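Local atomic coordinates of lysozyme, putative (Bacillus anthracis, PDB entry 2WAG), a protein that probably hydrolyses the glycan strands of bacterial cell-wall peptidoglycan as a family GH25 lysozyme, with retention of anomeric configuration. Residues Lys139-Asp151 with Cys161-Ser175. Residues are numbered along the deposited sequence; the frame is centred on the assembly and turned at random. Where two conformers were deposited one is given.
With SO4 (sulfate ion), chain F.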
loop_
_atom_site.group_PDB
_atom_site.type_symbol
_atom_site.label_atom_id
_atom_site.label_comp_id
_atom_site.label_asym_id
_atom_site.label_seq_id
_atom_site.Cartn_x
_atom_site.Cartn_y
_atom_site.Cartn_z
ATOM N N LYS A 139 26.677 13.531 7.637
ATOM C CA LYS A 139 25.544 14.099 6.908
ATOM C C LYS A 139 24.305 14.114 7.788
ATOM O O LYS A 139 24.066 13.168 8.539
ATOM C CB LYS A 139 25.260 13.266 5.658
ATOM C CG LYS A 139 26.412 13.224 4.661
ATOM C CD LYS A 139 25.999 12.430 3.424
ATOM C CE LYS A 139 27.124 12.303 2.403
ATOM N NZ LYS A 139 27.308 13.568 1.640
ATOM N N LYS A 140 23.517 15.183 7.686
ATOM C CA LYS A 140 22.256 15.304 8.415
ATOM C C LYS A 140 21.330 14.150 8.042
ATOM O O LYS A 140 21.126 13.842 6.864
ATOM C CB LYS A 140 21.571 16.628 8.094
ATOM C CG LYS A 140 20.122 16.674 8.573
ATOM C CD LYS A 140 19.400 17.916 8.082
ATOM C CE LYS A 140 20.029 19.189 8.620
ATOM N NZ LYS A 140 19.340 20.389 8.072
ATOM N N VAL A 141 20.784 13.494 9.054
ATOM C CA VAL A 141 19.945 12.316 8.848
ATOM C C VAL A 141 18.538 12.709 8.398
ATOM O O VAL A 141 17.975 13.749 8.814
ATOM C CB VAL A 141 19.932 11.479 10.132
ATOM C CG1 VAL A 141 18.944 10.312 10.038
ATOM C CG2 VAL A 141 21.356 11.008 10.423
ATOM N N ILE A 142 17.993 11.891 7.494
ATOM C CA ILE A 142 16.614 12.035 7.038
ATOM C C ILE A 142 15.716 11.052 7.784
ATOM O O ILE A 142 16.068 9.880 7.903
ATOM C CB ILE A 142 16.540 11.715 5.521
ATOM C CG1 ILE A 142 17.388 12.697 4.693
ATOM C CG2 ILE A 142 15.091 11.753 5.047
ATOM C CD1 ILE A 142 17.771 12.123 3.352
ATOM N N LEU A 143 14.569 11.532 8.268
ATOM C CA LEU A 143 13.556 10.646 8.835
ATOM C C LEU A 143 12.400 10.518 7.854
ATOM O O LEU A 143 11.803 11.539 7.483
ATOM C CB LEU A 143 13.019 11.188 10.160
ATOM C CG LEU A 143 14.070 11.394 11.256
ATOM C CD1 LEU A 143 13.436 12.014 12.486
ATOM C CD2 LEU A 143 14.777 10.067 11.618
ATOM N N TYR A 144 12.110 9.282 7.434
ATOM C CA TYR A 144 10.897 9.002 6.670
ATOM C C TYR A 144 9.826 8.587 7.649
ATOM O O TYR A 144 10.093 7.800 8.569
ATOM C CB TYR A 144 11.143 7.855 5.698
ATOM C CG TYR A 144 9.868 7.318 5.069
ATOM C CD1 TYR A 144 9.383 7.820 3.857
ATOM C CD2 TYR A 144 9.149 6.294 5.701
ATOM C CE1 TYR A 144 8.214 7.302 3.289
ATOM C CE2 TYR A 144 7.973 5.789 5.155
ATOM C CZ TYR A 144 7.521 6.279 3.941
ATOM O OH TYR A 144 6.384 5.729 3.389
ATOM N N ALA A 145 8.641 9.062 7.432
ATOM C CA ALA A 145 7.494 8.657 8.247
ATOM C C ALA A 145 6.197 8.685 7.474
ATOM O O ALA A 145 6.075 9.444 6.578
ATOM C CB ALA A 145 7.358 9.560 9.476
ATOM N N THR A 146 5.267 7.850 7.911
ATOM C CA THR A 146 3.876 7.992 7.496
ATOM C C THR A 146 3.224 9.114 8.324
ATOM O O THR A 146 3.763 9.552 9.361
ATOM C CB THR A 146 3.128 6.687 7.752
ATOM O OG1 THR A 146 3.250 6.389 9.149
ATOM C CG2 THR A 146 3.699 5.545 6.895
ATOM N N GLN A 147 2.057 9.581 7.896
ATOM C CA GLN A 147 1.343 10.610 8.633
ATOM C C GLN A 147 1.103 10.213 10.090
ATOM O O GLN A 147 1.329 11.008 11.002
ATOM C CB GLN A 147 0.013 10.935 7.935
ATOM C CG GLN A 147 -0.747 12.122 8.539
ATOM C CD GLN A 147 -2.174 12.237 8.014
ATOM O OE1 GLN A 147 -2.886 11.241 7.886
ATOM N NE2 GLN A 147 -2.597 13.455 7.721
ATOM N N GLU A 148 0.642 8.988 10.305
ATOM C CA GLU A 148 0.327 8.572 11.673
ATOM C C GLU A 148 1.579 8.503 12.546
ATOM O O GLU A 148 1.559 8.937 13.709
ATOM C CB GLU A 148 -0.440 7.240 11.662
ATOM C CG GLU A 148 -1.850 7.403 11.085
ATOM C CD GLU A 148 -2.667 6.155 11.129
ATOM O OE1 GLU A 148 -2.085 5.050 11.044
ATOM O OE2 GLU A 148 -3.913 6.281 11.235
ATOM N N ALA A 149 2.666 7.960 12.003
ATOM C CA ALA A 149 3.899 7.899 12.770
ATOM C C ALA A 149 4.480 9.299 12.985
ATOM O O ALA A 149 5.011 9.599 14.064
ATOM C CB ALA A 149 4.904 6.953 12.101
ATOM N N TYR A 150 4.387 10.157 11.973
ATOM C CA TYR A 150 4.856 11.513 12.131
ATOM C C TYR A 150 4.086 12.178 13.271
ATOM O O TYR A 150 4.680 12.772 14.183
ATOM C CB TYR A 150 4.668 12.302 10.828
ATOM C CG TYR A 150 5.242 13.695 10.923
ATOM C CD1 TYR A 150 6.581 13.922 10.617
ATOM C CD2 TYR A 150 4.471 14.784 11.341
ATOM C CE1 TYR A 150 7.137 15.185 10.721
ATOM C CE2 TYR A 150 5.014 16.060 11.435
ATOM C CZ TYR A 150 6.360 16.253 11.138
ATOM O OH TYR A 150 6.902 17.515 11.223
ATOM N N ASP A 151 2.763 12.089 13.242
ATOM C CA ASP A 151 1.972 12.815 14.238
ATOM C C ASP A 151 2.232 12.324 15.659
ATOM O O ASP A 151 2.194 13.112 16.600
ATOM C CB ASP A 151 0.486 12.740 13.890
ATOM C CG ASP A 151 0.131 13.580 12.674
ATOM O OD1 ASP A 151 0.968 14.392 12.213
ATOM O OD2 ASP A 151 -1.012 13.425 12.198
ATOM N N CYS A 161 16.945 16.865 11.928
ATOM C CA CYS A 161 16.785 15.971 10.761
ATOM C C CYS A 161 16.006 16.637 9.651
ATOM O O CYS A 161 15.358 17.538 9.886
ATOM C CB CYS A 161 16.028 14.679 11.138
ATOM S SG CYS A 161 16.942 13.684 12.433
ATOM N N ASP A 162 16.102 16.106 8.458
ATOM C CA ASP A 162 15.154 16.481 7.392
ATOM C C ASP A 162 14.038 15.434 7.323
ATOM O O ASP A 162 14.247 14.278 7.713
ATOM C CB ASP A 162 15.871 16.508 6.034
ATOM C CG ASP A 162 16.688 17.784 5.821
ATOM O OD1 ASP A 162 16.469 18.759 6.562
ATOM O OD2 ASP A 162 17.496 17.804 4.881
ATOM N N ILE A 163 12.867 15.849 6.856
ATOM C CA ILE A 163 11.687 14.984 6.843
ATOM C C ILE A 163 11.334 14.520 5.437
ATOM O O ILE A 163 11.291 15.311 4.485
ATOM C CB ILE A 163 10.453 15.691 7.468
ATOM C CG1 ILE A 163 10.778 16.234 8.876
ATOM C CG2 ILE A 163 9.235 14.744 7.471
ATOM C CD1 ILE A 163 11.274 15.165 9.843
ATOM N N TRP A 164 11.104 13.215 5.337
ATOM C CA TRP A 164 10.608 12.599 4.121
ATOM C C TRP A 164 9.217 12.062 4.478
ATOM O O TRP A 164 9.097 11.145 5.297
ATOM C CB TRP A 164 11.585 11.503 3.687
ATOM C CG TRP A 164 11.202 10.657 2.502
ATOM C CD1 TRP A 164 10.124 10.790 1.655
ATOM C CD2 TRP A 164 11.929 9.515 2.062
ATOM N NE1 TRP A 164 10.152 9.775 0.709
ATOM C CE2 TRP A 164 11.242 8.971 0.952
ATOM C CE3 TRP A 164 13.079 8.863 2.539
ATOM C CZ2 TRP A 164 11.680 7.809 0.299
ATOM C CZ3 TRP A 164 13.520 7.734 1.903
ATOM C CH2 TRP A 164 12.816 7.197 0.799
ATOM N N ILE A 165 8.159 12.663 3.928
ATOM C CA ILE A 165 6.787 12.330 4.338
ATOM C C ILE A 165 6.068 11.496 3.279
ATOM O O ILE A 165 6.159 11.786 2.076
ATOM C CB ILE A 165 5.983 13.630 4.653
ATOM C CG1 ILE A 165 4.610 13.310 5.257
ATOM C CG2 ILE A 165 5.853 14.544 3.422
ATOM C CD1 ILE A 165 4.646 12.637 6.642
ATOM N N ARG A 166 5.352 10.465 3.719
ATOM C CA ARG A 166 4.467 9.747 2.806
ATOM C C ARG A 166 3.139 10.485 2.701
ATOM O O ARG A 166 2.492 10.769 3.709
ATOM C CB ARG A 166 4.215 8.314 3.294
ATOM C CG ARG A 166 3.481 7.474 2.249
ATOM C CD ARG A 166 3.077 6.087 2.747
ATOM N NE ARG A 166 1.835 6.159 3.515
ATOM C CZ ARG A 166 1.319 5.152 4.220
ATOM N NH1 ARG A 166 1.933 3.971 4.282
ATOM N NH2 ARG A 166 0.176 5.333 4.868
ATOM N N SER A 167 2.735 10.774 1.468
ATOM C CA SER A 167 1.416 11.350 1.223
ATOM C C SER A 167 0.908 10.893 -0.144
ATOM O O SER A 167 1.134 11.575 -1.155
ATOM C CB SER A 167 1.483 12.871 1.312
ATOM O OG SER A 167 0.190 13.452 1.247
ATOM N N VAL A 168 0.297 9.711 -0.178
ATOM C CA VAL A 168 -0.062 9.078 -1.458
ATOM C C VAL A 168 -1.483 9.362 -1.920
ATOM O O VAL A 168 -1.848 8.945 -3.023
ATOM C CB VAL A 168 0.218 7.548 -1.466
ATOM C CG1 VAL A 168 1.670 7.260 -1.111
ATOM C CG2 VAL A 168 -0.711 6.783 -0.544
ATOM N N LEU A 169 -2.255 10.096 -1.119
ATOM C CA LEU A 169 -3.640 10.429 -1.498
ATOM C C LEU A 169 -3.911 11.922 -1.559
ATOM O O LEU A 169 -4.957 12.345 -2.054
ATOM C CB LEU A 169 -4.625 9.789 -0.499
ATOM C CG LEU A 169 -4.689 8.264 -0.486
ATOM C CD1 LEU A 169 -5.640 7.749 0.636
ATOM C CD2 LEU A 169 -5.104 7.763 -1.831
ATOM N N THR A 170 -2.997 12.726 -1.035
ATOM C CA THR A 170 -3.226 14.159 -0.967
ATOM C C THR A 170 -1.926 14.897 -1.223
ATOM O O THR A 170 -0.844 14.324 -1.239
ATOM C CB THR A 170 -3.681 14.615 0.441
ATOM O OG1 THR A 170 -2.630 14.391 1.403
ATOM C CG2 THR A 170 -4.955 13.922 0.907
ATOM N N LYS A 171 -2.047 16.196 -1.414
ATOM C CA LYS A 171 -0.873 17.049 -1.399
ATOM C C LYS A 171 -0.187 16.948 -0.030
ATOM O O LYS A 171 -0.819 16.663 0.990
ATOM C CB LYS A 171 -1.300 18.488 -1.658
ATOM C CG LYS A 171 -1.879 18.704 -3.052
ATOM C CD LYS A 171 -2.213 20.173 -3.315
ATOM C CE LYS A 171 -2.163 20.457 -4.806
ATOM N NZ LYS A 171 -2.681 19.334 -5.637
ATOM N N PRO A 172 1.127 17.151 -0.005
ATOM C CA PRO A 172 1.882 16.906 1.223
ATOM C C PRO A 172 1.783 18.039 2.223
ATOM O O PRO A 172 1.857 19.214 1.858
ATOM C CB PRO A 172 3.319 16.787 0.721
ATOM C CG PRO A 172 3.346 17.713 -0.504
ATOM C CD PRO A 172 1.987 17.510 -1.146
ATOM N N SER A 173 1.596 17.699 3.492
ATOM C CA SER A 173 1.706 18.700 4.557
ATOM C C SER A 173 1.879 18.042 5.906
ATOM O O SER A 173 1.289 17.000 6.201
ATOM C CB SER A 173 0.485 19.618 4.613
ATOM O OG SER A 173 -0.603 18.936 5.212
ATOM N N LEU A 174 2.683 18.692 6.729
ATOM C CA LEU A 174 3.029 18.193 8.059
ATOM C C LEU A 174 2.202 18.958 9.081
ATOM O O LEU A 174 2.016 20.169 8.944
ATOM C CB LEU A 174 4.529 18.373 8.329
ATOM C CG LEU A 174 5.447 17.625 7.347
ATOM C CD1 LEU A 174 6.910 17.945 7.609
ATOM C CD2 LEU A 174 5.183 16.120 7.410
ATOM N N SER A 175 1.713 18.244 10.097
ATOM C CA SER A 175 0.716 18.804 11.018
ATOM C C SER A 175 1.250 19.929 11.912
ATOM O O SER A 175 0.461 20.694 12.466
ATOM C CB SER A 175 0.109 17.704 11.890
ATOM O OG SER A 175 1.138 17.075 12.628
HETATM S S SO4 F . -1.288 8.422 2.933
HETATM O O1 SO4 F . -1.121 7.901 4.306
HETATM O O2 SO4 F . -1.673 9.776 3.220
HETATM O O3 SO4 F . -0.034 8.310 2.299
HETATM O O4 SO4 F . -2.373 7.599 2.483
HETATM O O HOH W 1 20.299 15.728 5.058
HETATM O O HOH W 2 16.411 20.249 9.588
HETATM O O HOH W 3 4.924 3.427 4.101
HETATM O O HOH W 4 1.251 8.783 5.342
HETATM O O HOH W 5 -1.120 15.930 8.189
HETATM O O HOH W 6 1.390 15.371 9.700
#
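Y144 and W164 meet edge to face. The edge of the tyrosine points at one face of the indole, with the ring planes at 79° to each other. Y144 CD1 lies over the indole and comes within 3.5 Å of W164 CD2. CG2 of I142 sits at the edge of the same indole. Y150 carries L174 on one face: L174 CD2 stands 3.8 Å from the ring centroid, almost on the ring normal, a CH-pi contact. I163 CG2 reaches the same ring obliquely. The guanidinium of R166 has T146 CG2 over one face, off-centre, and sulfate O1 in plane at its edge, where R166 NH2 donates to it over 2.9 Å. The arginine chain extends as far as CD and then bends (chi3 82°), which turns NE and NH2 to the sulfate. V168 N donates to sulfate O3. The sulfate probably comes from the crystallisation liquor.

Strands 142-145 and 162-166 are neighbouring parallel strands of the TIM-barrel-like GH25 fold, joined through helix 147-154 as a beta-alpha-beta unit. Five backbone bonds zip them together, from D162 N to V141 O through to R166 N to A145 O. I142, Y144, D162 and W164 face one side of the sheet; L143, A145, I163 and I165 face the other, where Y150 of the helix packs.

Both aromatic polar ends in the pair are held from further strands: Y144 OH bonds Q184, and W164 NE1 bonds N204. Water 3 also links Y144 OH to R166 NH1. K140, ahead of I142 in the chain, forms a long salt bridge from NZ to D162 OD1 (3.6 Å), while D162 OD2 bonds Y216. D151, in the helix, accepts from S175 OG at OD1 over 2.7 Å, the hydroxyl lying above the carboxylate plane.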